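Local atomic coordinates of N5-Carboxyaminoimidazole ribonucleotide synthetase (Staphylococcus aureus subsp. aureus, PDB entry 3ORQ), a protein that catalyses the ATP-dependent carboxylation of 5-aminoimidazole ribonucleotide with bicarbonate to N5-carboxyaminoimidazole ribonucleotide, as an ATP-grasp enzyme of purine biosynthesis. Residues 77-82 / 98-103; 194-199 / 211-216; 255-260 / 268-273. All coordinates share one frame; numbering follows the deposited sequence.

Contact 1. Residues 77-82 / 98-103; sequences ITYEFE and IPQGYQ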
loop_
_atom_site.group_PDB
_atom_site.type_symbol
_atom_site.label_atom_id
_atom_site.label_comp_id
_atom_site.label_asym_id
_atom_site.label_seq_id
_atom_site.Cartn_x
_atom_site.Cartn_y
_atom_site.Cartn_z
ATOM N N ILE A 77 -19.803 -7.695 4.759
ATOM C CA ILE A 77 -19.938 -7.257 3.351
ATOM C C ILE A 77 -19.953 -5.740 3.284
ATOM O O ILE A 77 -20.637 -5.087 4.073
ATOM C CB ILE A 77 -21.187 -7.835 2.668
ATOM C CG1 ILE A 77 -21.100 -9.351 2.530
ATOM C CG2 ILE A 77 -21.398 -7.248 1.303
ATOM C CD1 ILE A 77 -22.432 -9.942 2.255
ATOM N N THR A 78 -19.145 -5.192 2.383
ATOM C CA THR A 78 -19.129 -3.742 2.125
ATOM C C THR A 78 -19.316 -3.535 0.629
ATOM O O THR A 78 -19.417 -4.494 -0.132
ATOM C CB THR A 78 -17.821 -3.066 2.603
ATOM O OG1 THR A 78 -17.893 -1.642 2.397
ATOM C CG2 THR A 78 -16.577 -3.653 1.880
ATOM N N TYR A 79 -19.410 -2.290 0.201
ATOM C CA TYR A 79 -19.700 -2.038 -1.194
ATOM C C TYR A 79 -18.823 -0.919 -1.613
ATOM O O TYR A 79 -18.440 -0.070 -0.792
ATOM C CB TYR A 79 -21.183 -1.672 -1.440
ATOM C CG TYR A 79 -21.765 -0.733 -0.427
ATOM C CD1 TYR A 79 -21.536 0.638 -0.500
ATOM C CD2 TYR A 79 -22.552 -1.208 0.613
ATOM C CE1 TYR A 79 -22.051 1.514 0.490
ATOM C CE2 TYR A 79 -23.115 -0.314 1.586
ATOM C CZ TYR A 79 -22.842 1.016 1.505
ATOM O OH TYR A 79 -23.369 1.852 2.424
ATOM N N GLU A 80 -18.558 -0.898 -2.908
ATOM C CA GLU A 80 -17.580 -0.033 -3.510
ATOM C C GLU A 80 -18.283 1.071 -4.310
ATOM O O GLU A 80 -17.699 2.110 -4.583
ATOM C CB GLU A 80 -16.677 -0.893 -4.429
ATOM C CG GLU A 80 -15.661 -0.142 -5.198
ATOM C CD GLU A 80 -15.720 -0.325 -6.704
ATOM O OE1 GLU A 80 -14.858 0.246 -7.379
ATOM O OE2 GLU A 80 -16.620 -0.986 -7.221
ATOM N N PHE A 81 -19.528 0.870 -4.693
ATOM C CA PHE A 81 -20.213 1.898 -5.470
ATOM C C PHE A 81 -21.729 1.847 -5.185
ATOM O O PHE A 81 -22.272 0.799 -4.877
ATOM C CB PHE A 81 -19.899 1.704 -6.974
ATOM C CG PHE A 81 -19.722 3.008 -7.774
ATOM C CD1 PHE A 81 -18.491 3.683 -7.788
ATOM C CD2 PHE A 81 -20.769 3.515 -8.572
ATOM C CE1 PHE A 81 -18.320 4.865 -8.548
ATOM C CE2 PHE A 81 -20.605 4.698 -9.345
ATOM C CZ PHE A 81 -19.383 5.369 -9.330
ATOM N N GLU A 82 -22.394 2.996 -5.282
ATOM C CA GLU A 82 -23.821 3.130 -4.990
ATOM C C GLU A 82 -24.732 2.407 -5.980
ATOM O O GLU A 82 -25.939 2.562 -5.923
ATOM C CB GLU A 82 -24.202 4.601 -4.966
ATOM C CG GLU A 82 -23.229 5.472 -4.211
ATOM C CD GLU A 82 -22.277 6.224 -5.109
ATOM O OE1 GLU A 82 -21.549 5.584 -5.893
ATOM O OE2 GLU A 82 -22.257 7.472 -5.009
ATOM N N ILE A 98 -23.574 -6.591 7.591
ATOM C CA ILE A 98 -23.304 -5.396 6.786
ATOM C C ILE A 98 -23.545 -4.167 7.682
ATOM O O ILE A 98 -24.622 -3.565 7.658
ATOM C CB ILE A 98 -24.218 -5.306 5.537
ATOM C CG1 ILE A 98 -24.323 -6.687 4.823
ATOM C CG2 ILE A 98 -23.734 -4.194 4.522
ATOM C CD1 ILE A 98 -25.069 -6.639 3.445
ATOM N N PRO A 99 -22.546 -3.805 8.482
ATOM C CA PRO A 99 -22.730 -2.749 9.449
ATOM C C PRO A 99 -23.084 -1.422 8.773
ATOM O O PRO A 99 -23.664 -0.557 9.411
ATOM C CB PRO A 99 -21.377 -2.658 10.142
ATOM C CG PRO A 99 -20.699 -3.934 9.859
ATOM C CD PRO A 99 -21.197 -4.396 8.541
ATOM N N GLN A 100 -22.733 -1.274 7.496
ATOM C CA GLN A 100 -23.119 -0.083 6.722
ATOM C C GLN A 100 -24.619 0.069 6.487
ATOM O O GLN A 100 -25.093 1.185 6.206
ATOM C CB GLN A 100 -22.383 -0.078 5.370
ATOM C CG GLN A 100 -20.951 0.372 5.459
ATOM C CD GLN A 100 -20.229 0.157 4.140
ATOM O OE1 GLN A 100 -19.999 -0.984 3.721
ATOM N NE2 GLN A 100 -19.907 1.257 3.456
ATOM N N GLY A 101 -25.389 -1.019 6.617
ATOM C CA GLY A 101 -26.877 -0.918 6.509
ATOM C C GLY A 101 -27.269 -0.611 5.074
ATOM O O GLY A 101 -26.439 -0.761 4.153
ATOM N N TYR A 102 -28.518 -0.222 4.848
ATOM C CA TYR A 102 -29.010 0.086 3.501
ATOM C C TYR A 102 -29.512 1.535 3.406
ATOM O O TYR A 102 -29.784 2.028 2.319
ATOM C CB TYR A 102 -30.128 -0.887 3.073
ATOM C CG TYR A 102 -31.366 -0.737 3.927
ATOM C CD1 TYR A 102 -31.423 -1.314 5.206
ATOM C CD2 TYR A 102 -32.443 0.044 3.505
ATOM C CE1 TYR A 102 -32.533 -1.168 6.019
ATOM C CE2 TYR A 102 -33.574 0.200 4.323
ATOM C CZ TYR A 102 -33.602 -0.409 5.582
ATOM O OH TYR A 102 -34.700 -0.266 6.409
ATOM N N GLN A 103 -29.615 2.214 4.533
ATOM C CA GLN A 103 -30.181 3.565 4.541
ATOM C C GLN A 103 -29.316 4.535 3.734
ATOM O O GLN A 103 -29.834 5.351 2.973
ATOM C CB GLN A 103 -30.362 4.079 5.983
ATOM C CG GLN A 103 -30.993 5.461 6.063
ATOM C CD GLN A 103 -30.781 6.139 7.414
ATOM O OE1 GLN A 103 -29.763 5.918 8.061
ATOM N NE2 GLN A 103 -31.725 7.003 7.821
HETATM O O HOH W 1 -20.816 -2.850 5.566
HETATM O O HOH W 2 -26.134 1.885 3.097
HETATM O O HOH W 3 -18.678 2.035 1.030
#
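Gln-100 lays its amide over one face of the Tyr-79 ring, the two planes only 11° apart, with NE2 3.5 Å from CZ. The two side chains come from opposite segments and meet tip to tip. The extended Gln-100 chain (chi2 172°) carries the amide far enough to pass over the outer half of the ring and still reach Thr-78 with its oxygen. Thr-78 OG1 donates to Gln-100 OE1 at 2.6 Å, tilted 28° from the amide plane, and is itself hydrogen-bonded to His-294. A water adds a second proton to OE1 and also bonds Ile-77 O and Gln-100 N, while another joins Gln-100 NE2 to Tyr-79 O. Partners at both ends hold the amide flat against the ring and are consistent with OE1 being the end toward Thr-78.

Strand 76-79 is an outermost strand of the four-stranded parallel sheet in the Rossmann-like preATP-grasp domain; helix 86-95 follows it, and residues 98-103 form the loop beyond that helix. There a type I turn from Ile-98 to Gly-101, closed by Gly-101 N to Ile-98 O at 2.9 Å, presents Gln-100 to the strand. On the other flank Ile-98 packs CG1 against Ile-77 CB at 4.0 Å, and its CG2 touches Ile-77 O. Leu-92 and Cys-93 of helix 86-95 also pack on Ile-98, whereas Ala-104 and Ile-105 of helix 103-109 touch the Tyr-79 ring.

Contact 2. Residues 194-199 / 211-216; sequences EVSLTV and PLQENE. With ADP (adenosine-5'-diphosphate), chain D.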
loop_
_atom_site.group_PDB
_atom_site.type_symbol
_atom_site.label_atom_id
_atom_site.label_comp_id
_atom_site.label_asym_id
_atom_site.label_seq_id
_atom_site.Cartn_x
_atom_site.Cartn_y
_atom_site.Cartn_z
ATOM N N GLU A 194 -14.123 24.503 -4.454
ATOM C CA GLU A 194 -14.776 23.290 -3.957
ATOM C C GLU A 194 -13.879 22.519 -3.011
ATOM O O GLU A 194 -12.674 22.376 -3.251
ATOM C CB GLU A 194 -15.194 22.384 -5.095
ATOM C CG GLU A 194 -16.247 23.015 -5.999
ATOM C CD GLU A 194 -16.670 22.093 -7.072
ATOM O OE1 GLU A 194 -16.345 22.370 -8.227
ATOM O OE2 GLU A 194 -17.295 21.065 -6.767
ATOM N N VAL A 195 -14.463 22.026 -1.926
ATOM C CA VAL A 195 -13.711 21.209 -0.989
ATOM C C VAL A 195 -14.508 19.970 -0.662
ATOM O O VAL A 195 -15.715 19.897 -0.950
ATOM C CB VAL A 195 -13.341 21.948 0.348
ATOM C CG1 VAL A 195 -12.519 23.177 0.056
ATOM C CG2 VAL A 195 -14.586 22.275 1.177
ATOM N N SER A 196 -13.836 19.013 -0.029
ATOM C CA SER A 196 -14.516 17.817 0.470
ATOM C C SER A 196 -13.852 17.362 1.745
ATOM O O SER A 196 -12.713 17.717 2.040
ATOM C CB SER A 196 -14.503 16.688 -0.573
ATOM O OG SER A 196 -13.206 16.136 -0.742
ATOM N N LEU A 197 -14.596 16.584 2.518
ATOM C CA LEU A 197 -14.165 16.110 3.812
ATOM C C LEU A 197 -14.414 14.602 3.813
ATOM O O LEU A 197 -15.545 14.127 3.683
ATOM C CB LEU A 197 -14.983 16.779 4.906
ATOM C CG LEU A 197 -14.469 16.585 6.328
ATOM C CD1 LEU A 197 -13.069 17.170 6.510
ATOM C CD2 LEU A 197 -15.437 17.194 7.315
ATOM N N THR A 198 -13.338 13.839 3.880
ATOM C CA THR A 198 -13.448 12.381 3.942
ATOM C C THR A 198 -13.475 11.958 5.432
ATOM O O THR A 198 -12.741 12.515 6.243
ATOM C CB THR A 198 -12.339 11.773 3.142
ATOM O OG1 THR A 198 -12.564 12.103 1.751
ATOM C CG2 THR A 198 -12.289 10.233 3.356
ATOM N N VAL A 199 -14.349 11.016 5.778
ATOM C CA VAL A 199 -14.651 10.701 7.163
ATOM C C VAL A 199 -14.756 9.197 7.321
ATOM O O VAL A 199 -15.115 8.480 6.372
ATOM C CB VAL A 199 -16.045 11.323 7.613
ATOM C CG1 VAL A 199 -16.346 11.056 9.083
ATOM C CG2 VAL A 199 -16.147 12.809 7.315
ATOM N N PRO A 211 -7.688 15.226 6.580
ATOM C CA PRO A 211 -7.502 16.655 6.254
ATOM C C PRO A 211 -8.464 17.120 5.149
ATOM O O PRO A 211 -8.694 16.408 4.175
ATOM C CB PRO A 211 -6.050 16.716 5.726
ATOM C CG PRO A 211 -5.441 15.263 5.928
ATOM C CD PRO A 211 -6.398 14.519 6.814
ATOM N N LEU A 212 -9.002 18.330 5.294
ATOM C CA LEU A 212 -9.843 18.950 4.271
ATOM C C LEU A 212 -9.097 19.009 2.962
ATOM O O LEU A 212 -7.917 19.323 2.917
ATOM C CB LEU A 212 -10.244 20.349 4.711
ATOM C CG LEU A 212 -11.394 20.968 3.934
ATOM C CD1 LEU A 212 -12.789 20.297 4.229
ATOM C CD2 LEU A 212 -11.397 22.532 4.136
ATOM N N GLN A 213 -9.777 18.661 1.884
ATOM C CA GLN A 213 -9.126 18.593 0.604
ATOM C C GLN A 213 -9.784 19.557 -0.378
ATOM O O GLN A 213 -10.990 19.813 -0.303
ATOM C CB GLN A 213 -9.058 17.138 0.072
ATOM C CG GLN A 213 -10.293 16.294 0.213
ATOM C CD GLN A 213 -10.132 15.056 1.098
ATOM O OE1 GLN A 213 -9.137 14.851 1.790
ATOM N NE2 GLN A 213 -11.163 14.241 1.093
ATOM N N GLU A 214 -8.971 20.132 -1.259
ATOM C CA GLU A 214 -9.435 21.145 -2.190
ATOM C C GLU A 214 -9.445 20.563 -3.619
ATOM O O GLU A 214 -8.464 19.987 -4.085
ATOM C CB GLU A 214 -8.527 22.372 -2.120
ATOM C CG GLU A 214 -8.794 23.369 -3.207
ATOM C CD GLU A 214 -7.749 24.471 -3.307
ATOM O OE1 GLU A 214 -7.727 25.138 -4.378
ATOM O OE2 GLU A 214 -6.972 24.664 -2.350
ATOM N N ASN A 215 -10.555 20.757 -4.308
ATOM C CA ASN A 215 -10.869 20.013 -5.510
ATOM C C ASN A 215 -11.204 20.919 -6.700
ATOM O O ASN A 215 -12.167 21.742 -6.670
ATOM C CB ASN A 215 -12.044 19.056 -5.241
ATOM C CG ASN A 215 -11.740 18.063 -4.129
ATOM O OD1 ASN A 215 -10.603 17.609 -3.996
ATOM N ND2 ASN A 215 -12.749 17.699 -3.344
ATOM N N GLU A 216 -10.430 20.745 -7.761
ATOM C CA GLU A 216 -10.725 21.405 -9.007
ATOM C C GLU A 216 -11.250 20.344 -9.938
ATOM O O GLU A 216 -10.701 19.216 -9.994
ATOM C CB GLU A 216 -9.491 22.080 -9.593
ATOM C CG GLU A 216 -9.810 22.768 -10.915
ATOM C CD GLU A 216 -8.635 23.493 -11.521
ATOM O OE1 GLU A 216 -7.626 23.722 -10.829
ATOM O OE2 GLU A 216 -8.731 23.831 -12.708
HETATM P PB ADP D . -21.532 14.436 -10.137
HETATM O O1B ADP D . -22.367 13.752 -9.086
HETATM O O2B ADP D . -20.075 14.682 -9.859
HETATM O O3B ADP D . -21.779 13.853 -11.501
HETATM P PA ADP D . -22.146 17.035 -9.157
HETATM O O1A ADP D . -23.579 17.338 -8.797
HETATM O O2A ADP D . -21.187 16.659 -8.056
HETATM O O3A ADP D . -22.135 15.916 -10.325
HETATM O "O5'" ADP D . -21.493 18.268 -9.952
HETATM C "C5'" ADP D . -20.254 18.144 -10.629
HETATM C "C4'" ADP D . -19.621 19.520 -10.739
HETATM O "O4'" ADP D . -20.495 20.439 -11.446
HETATM C "C3'" ADP D . -19.347 20.161 -9.377
HETATM O "O3'" ADP D . -18.083 19.803 -8.806
HETATM C "C2'" ADP D . -19.403 21.645 -9.705
HETATM O "O2'" ADP D . -18.122 22.122 -10.074
HETATM C "C1'" ADP D . -20.378 21.751 -10.872
HETATM N N9 ADP D . -21.668 22.101 -10.239
HETATM C C8 ADP D . -22.623 21.218 -9.878
HETATM N N7 ADP D . -23.674 21.833 -9.281
HETATM C C5 ADP D . -23.375 23.157 -9.284
HETATM C C6 ADP D . -24.069 24.386 -8.819
HETATM N N6 ADP D . -25.290 24.280 -8.228
HETATM N N1 ADP D . -23.423 25.564 -8.988
HETATM C C2 ADP D . -22.200 25.649 -9.565
HETATM N N3 ADP D . -21.508 24.573 -10.013
HETATM C C4 ADP D . -22.051 23.330 -9.898
HETATM O O HOH W 4 -11.035 15.213 4.394
#
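Leu-212 opens the contact by laying CD1 against two side chains of the facing strand, Leu-197 CD1 at 3.9 Å and Val-195 CG2 at 4.1 Å. With CG anti to its backbone N (chi1 -165°), Leu-212 crosses Leu-197 at about a right angle. Just before it, Pro-211 O receives a proton from a water that in turn accepts from Thr-198 N, so solvent bridges the backbones here.

Gln-213 pairs with Ser-196 in an antiparallel hydrogen-bonded pair: Ser-196 N donates to Gln-213 O at 3.0 Å, and Gln-213 N returns a bond to Ser-196 O at 3.1 Å. The Gln-213 side chain bends at chi2 and runs past Ser-196 toward Thr-198. Ser-196 OG has a hydrogen bond to Ser-278, and Thr-198 OG1 has one to Thr-255.

Glu-214 faces Val-195 as a non-hydrogen-bonded pair, and its carboxylate leads away to a salt bridge with Arg-230. Asn-215 N then donates to Glu-194 O at 2.9 Å, and the Asn-215 side chain leans over Ser-196, on the same face of the sheet as Glu-194. The Glu-194 chain is extended and grips the ribose of ADP with one oxygen per hydroxyl: OE1 accepts from O2' at 2.6 Å and OE2 from O3' at 2.5 Å.

This hairpin belongs to the large antiparallel sheet of the ATP-grasp domain. Strand 252-261 flanks 191-201 on its other edge, with Phe-258 against Val-195, while strand 221-227 borders 207-218 and sends Thr-225 and Val-227 against Gln-213.

Contact 3. Residues 255-260 / 268-273; sequences TVEFFI and VNEIAP. With MG (magnesium ion), chain C; ADP (adenosine-5'-diphosphate), chain D.
Asn-269 sets CB over the face of the Phe-259 ring, 3.7 Å from the centroid in a CH-pi contact, and its amide, 20° from the ring plane, runs on past the CZ rim. CZ itself comes 3.6 Å from ADP N7. With CG anti to the backbone N (chi1 174°), ND2 reaches past the ring to ADP, donating to O2A at 3.1 Å and weakly to Glu-257 OE1.

Glu-257 and Glu-270 run alongside each other toward the metal, with their carboxylate planes 54° apart. A magnesium ion joins them: it takes Glu-257 OE1 at 2.5 Å, Glu-270 OE2 at 2.2 Å and ADP O2A at 2.3 Å, which probably offsets the repulsion between two acidic groups and a phosphate. His-276 bonds Glu-257 OE2 as a second-shell partner.

A classic beta bulge brings both Asn-269 and Glu-270 opposite Glu-257, so nucleotide and metal ligands come from consecutive residues. Glu-257 O accepts from Asn-269 N at 2.8 Å and only weakly from Glu-270 N.

On the other face, Val-256 sets CG1 against Val-268 CG1 at 3.7 Å and CG2 beside Ile-271 CG2, while Phe-258 lies alongside Val-268. Helix 234-245 packs on this apolar face through Val-241, Ala-237 and Ile-244, and helix 111-120 through Leu-118. Strand 266-272 is an edge strand of its sheet within the chain, and strand 252-261 runs between it and 191-201.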
loop_
_atom_site.group_PDB
_atom_site.type_symbol
_atom_site.label_atom_id
_atom_site.label_comp_id
_atom_site.label_asym_id
_atom_site.label_seq_id
_atom_site.Cartn_x
_atom_site.Cartn_y
_atom_site.Cartn_z
ATOM N N THR A 255 -17.710 10.413 2.088
ATOM C CA THR A 255 -17.149 11.716 1.751
ATOM C C THR A 255 -18.263 12.736 1.460
ATOM O O THR A 255 -19.192 12.456 0.729
ATOM C CB THR A 255 -16.227 11.622 0.506
ATOM O OG1 THR A 255 -15.214 10.646 0.734
ATOM C CG2 THR A 255 -15.569 12.987 0.182
ATOM N N VAL A 256 -18.137 13.923 2.034
ATOM C CA VAL A 256 -19.081 15.017 1.800
ATOM C C VAL A 256 -18.376 16.040 0.924
ATOM O O VAL A 256 -17.288 16.515 1.279
ATOM C CB VAL A 256 -19.506 15.670 3.135
ATOM C CG1 VAL A 256 -20.569 16.815 2.936
ATOM C CG2 VAL A 256 -20.011 14.643 4.103
ATOM N N GLU A 257 -18.994 16.365 -0.218
ATOM C CA GLU A 257 -18.545 17.433 -1.124
ATOM C C GLU A 257 -19.246 18.745 -0.832
ATOM O O GLU A 257 -20.454 18.758 -0.676
ATOM C CB GLU A 257 -18.878 17.080 -2.571
ATOM C CG GLU A 257 -18.058 15.978 -3.167
ATOM C CD GLU A 257 -18.372 15.754 -4.637
ATOM O OE1 GLU A 257 -19.004 16.626 -5.303
ATOM O OE2 GLU A 257 -17.987 14.697 -5.151
ATOM N N PHE A 258 -18.498 19.846 -0.826
ATOM C CA PHE A 258 -19.047 21.166 -0.509
ATOM C C PHE A 258 -18.722 22.202 -1.584
ATOM O O PHE A 258 -17.692 22.128 -2.238
ATOM C CB PHE A 258 -18.473 21.739 0.799
ATOM C CG PHE A 258 -18.658 20.874 2.007
ATOM C CD1 PHE A 258 -17.817 19.797 2.237
ATOM C CD2 PHE A 258 -19.615 21.192 2.964
ATOM C CE1 PHE A 258 -17.961 19.011 3.387
ATOM C CE2 PHE A 258 -19.779 20.432 4.095
ATOM C CZ PHE A 258 -18.933 19.327 4.318
ATOM N N PHE A 259 -19.595 23.203 -1.701
ATOM C CA PHE A 259 -19.313 24.383 -2.484
ATOM C C PHE A 259 -18.989 25.564 -1.568
ATOM O O PHE A 259 -19.613 25.750 -0.519
ATOM C CB PHE A 259 -20.525 24.754 -3.360
ATOM C CG PHE A 259 -20.898 23.716 -4.366
ATOM C CD1 PHE A 259 -19.937 22.860 -4.906
ATOM C CD2 PHE A 259 -22.219 23.590 -4.784
ATOM C CE1 PHE A 259 -20.282 21.883 -5.857
ATOM C CE2 PHE A 259 -22.582 22.618 -5.736
ATOM C CZ PHE A 259 -21.598 21.770 -6.287
ATOM N N ILE A 260 -18.024 26.376 -1.959
ATOM C CA ILE A 260 -17.942 27.684 -1.335
ATOM C C ILE A 260 -18.213 28.844 -2.344
ATOM O O ILE A 260 -17.580 28.920 -3.406
ATOM C CB ILE A 260 -16.657 27.868 -0.495
ATOM C CG1 ILE A 260 -15.709 28.826 -1.181
ATOM C CG2 ILE A 260 -15.979 26.493 -0.024
ATOM C CD1 ILE A 260 -15.619 30.122 -0.440
ATOM N N VAL A 268 -23.359 22.271 1.454
ATOM C CA VAL A 268 -23.206 20.864 1.153
ATOM C C VAL A 268 -23.734 20.612 -0.253
ATOM O O VAL A 268 -24.884 20.956 -0.540
ATOM C CB VAL A 268 -24.006 20.021 2.149
ATOM C CG1 VAL A 268 -23.659 18.564 2.024
ATOM C CG2 VAL A 268 -23.741 20.495 3.549
ATOM N N ASN A 269 -22.904 20.018 -1.116
ATOM C CA ASN A 269 -23.330 19.562 -2.428
ATOM C C ASN A 269 -23.916 18.148 -2.443
ATOM O O ASN A 269 -25.078 17.946 -2.778
ATOM C CB ASN A 269 -22.180 19.641 -3.442
ATOM C CG ASN A 269 -22.550 19.012 -4.825
ATOM O OD1 ASN A 269 -23.715 19.043 -5.253
ATOM N ND2 ASN A 269 -21.551 18.421 -5.504
ATOM N N GLU A 270 -23.086 17.158 -2.135
ATOM C CA GLU A 270 -23.526 15.768 -2.177
ATOM C C GLU A 270 -22.673 14.891 -1.261
ATOM O O GLU A 270 -21.579 15.297 -0.856
ATOM C CB GLU A 270 -23.472 15.245 -3.631
ATOM C CG GLU A 270 -22.046 14.991 -4.199
ATOM C CD GLU A 270 -22.005 14.730 -5.716
ATOM O OE1 GLU A 270 -23.086 14.784 -6.386
ATOM O OE2 GLU A 270 -20.871 14.496 -6.246
ATOM N N ILE A 271 -23.168 13.691 -0.949
ATOM C CA ILE A 271 -22.438 12.736 -0.127
ATOM C C ILE A 271 -22.259 11.379 -0.857
ATOM O O ILE A 271 -23.221 10.820 -1.400
ATOM C CB ILE A 271 -23.146 12.474 1.199
ATOM C CG1 ILE A 271 -23.671 13.764 1.819
ATOM C CG2 ILE A 271 -22.212 11.714 2.184
ATOM C CD1 ILE A 271 -24.509 13.511 3.105
ATOM N N ALA A 272 -21.012 10.873 -0.841
ATOM C CA ALA A 272 -20.650 9.558 -1.364
ATOM C C ALA A 272 -20.434 8.624 -0.179
ATOM O O ALA A 272 -19.563 8.876 0.653
ATOM C CB ALA A 272 -19.390 9.641 -2.221
ATOM N N PRO A 273 -21.255 7.560 -0.072
ATOM C CA PRO A 273 -21.192 6.615 1.046
ATOM C C PRO A 273 -20.075 5.582 0.775
ATOM O O PRO A 273 -20.272 4.344 0.862
ATOM C CB PRO A 273 -22.560 5.972 1.008
ATOM C CG PRO A 273 -22.895 5.957 -0.524
ATOM C CD PRO A 273 -22.280 7.191 -1.071
HETATM MG MG MG C . -19.332 15.437 -7.481
HETATM P PB ADP D . -21.532 14.436 -10.137
HETATM O O1B ADP D . -22.367 13.752 -9.086
HETATM O O2B ADP D . -20.075 14.682 -9.859
HETATM O O3B ADP D . -21.779 13.853 -11.501
HETATM P PA ADP D . -22.146 17.035 -9.157
HETATM O O1A ADP D . -23.579 17.338 -8.797
HETATM O O2A ADP D . -21.187 16.659 -8.056
HETATM O O3A ADP D . -22.135 15.916 -10.325
HETATM O "O5'" ADP D . -21.493 18.268 -9.952
HETATM C "C5'" ADP D . -20.254 18.144 -10.629
HETATM C "C4'" ADP D . -19.621 19.520 -10.739
HETATM O "O4'" ADP D . -20.495 20.439 -11.446
HETATM C "C3'" ADP D . -19.347 20.161 -9.377
HETATM O "O3'" ADP D . -18.083 19.803 -8.806
HETATM C "C2'" ADP D . -19.403 21.645 -9.705
HETATM O "O2'" ADP D . -18.122 22.122 -10.074
HETATM C "C1'" ADP D . -20.378 21.751 -10.872
HETATM N N9 ADP D . -21.668 22.101 -10.239
HETATM C C8 ADP D . -22.623 21.218 -9.878
HETATM N N7 ADP D . -23.674 21.833 -9.281
HETATM C C5 ADP D . -23.375 23.157 -9.284
HETATM C C6 ADP D . -24.069 24.386 -8.819
HETATM N N6 ADP D . -25.290 24.280 -8.228
HETATM N N1 ADP D . -23.423 25.564 -8.988
HETATM C C2 ADP D . -22.200 25.649 -9.565
HETATM N N3 ADP D . -21.508 24.573 -10.013
HETATM C C4 ADP D . -22.051 23.330 -9.898
#

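Overall arrangement
Contacts 2 and 3 are neighbours in one antiparallel sheet, their centres about 9 Å apart. Strands 191-201 and 252-261 meet through probable hydrogen bonds, Val-195 O to Phe-258 N at 2.8 Å and Leu-197 N to Val-256 O at 3.0 Å. Together they hold ADP at two points: contact 2 at the ribose hydroxyls, contact 3 at the alpha-phosphate and magnesium, and Glu-194 OE2 packs on Phe-259 CE1 at 3.2 Å. Contact 1 belongs to the preATP-grasp domain, away from the nucleotide and metal sites, with its centre about 18 Å from that of contact 3. The two nevertheless touch, Tyr-79 CE1 packing 3.4 Å from Pro-273 O, just beyond the strand that carries Glu-270.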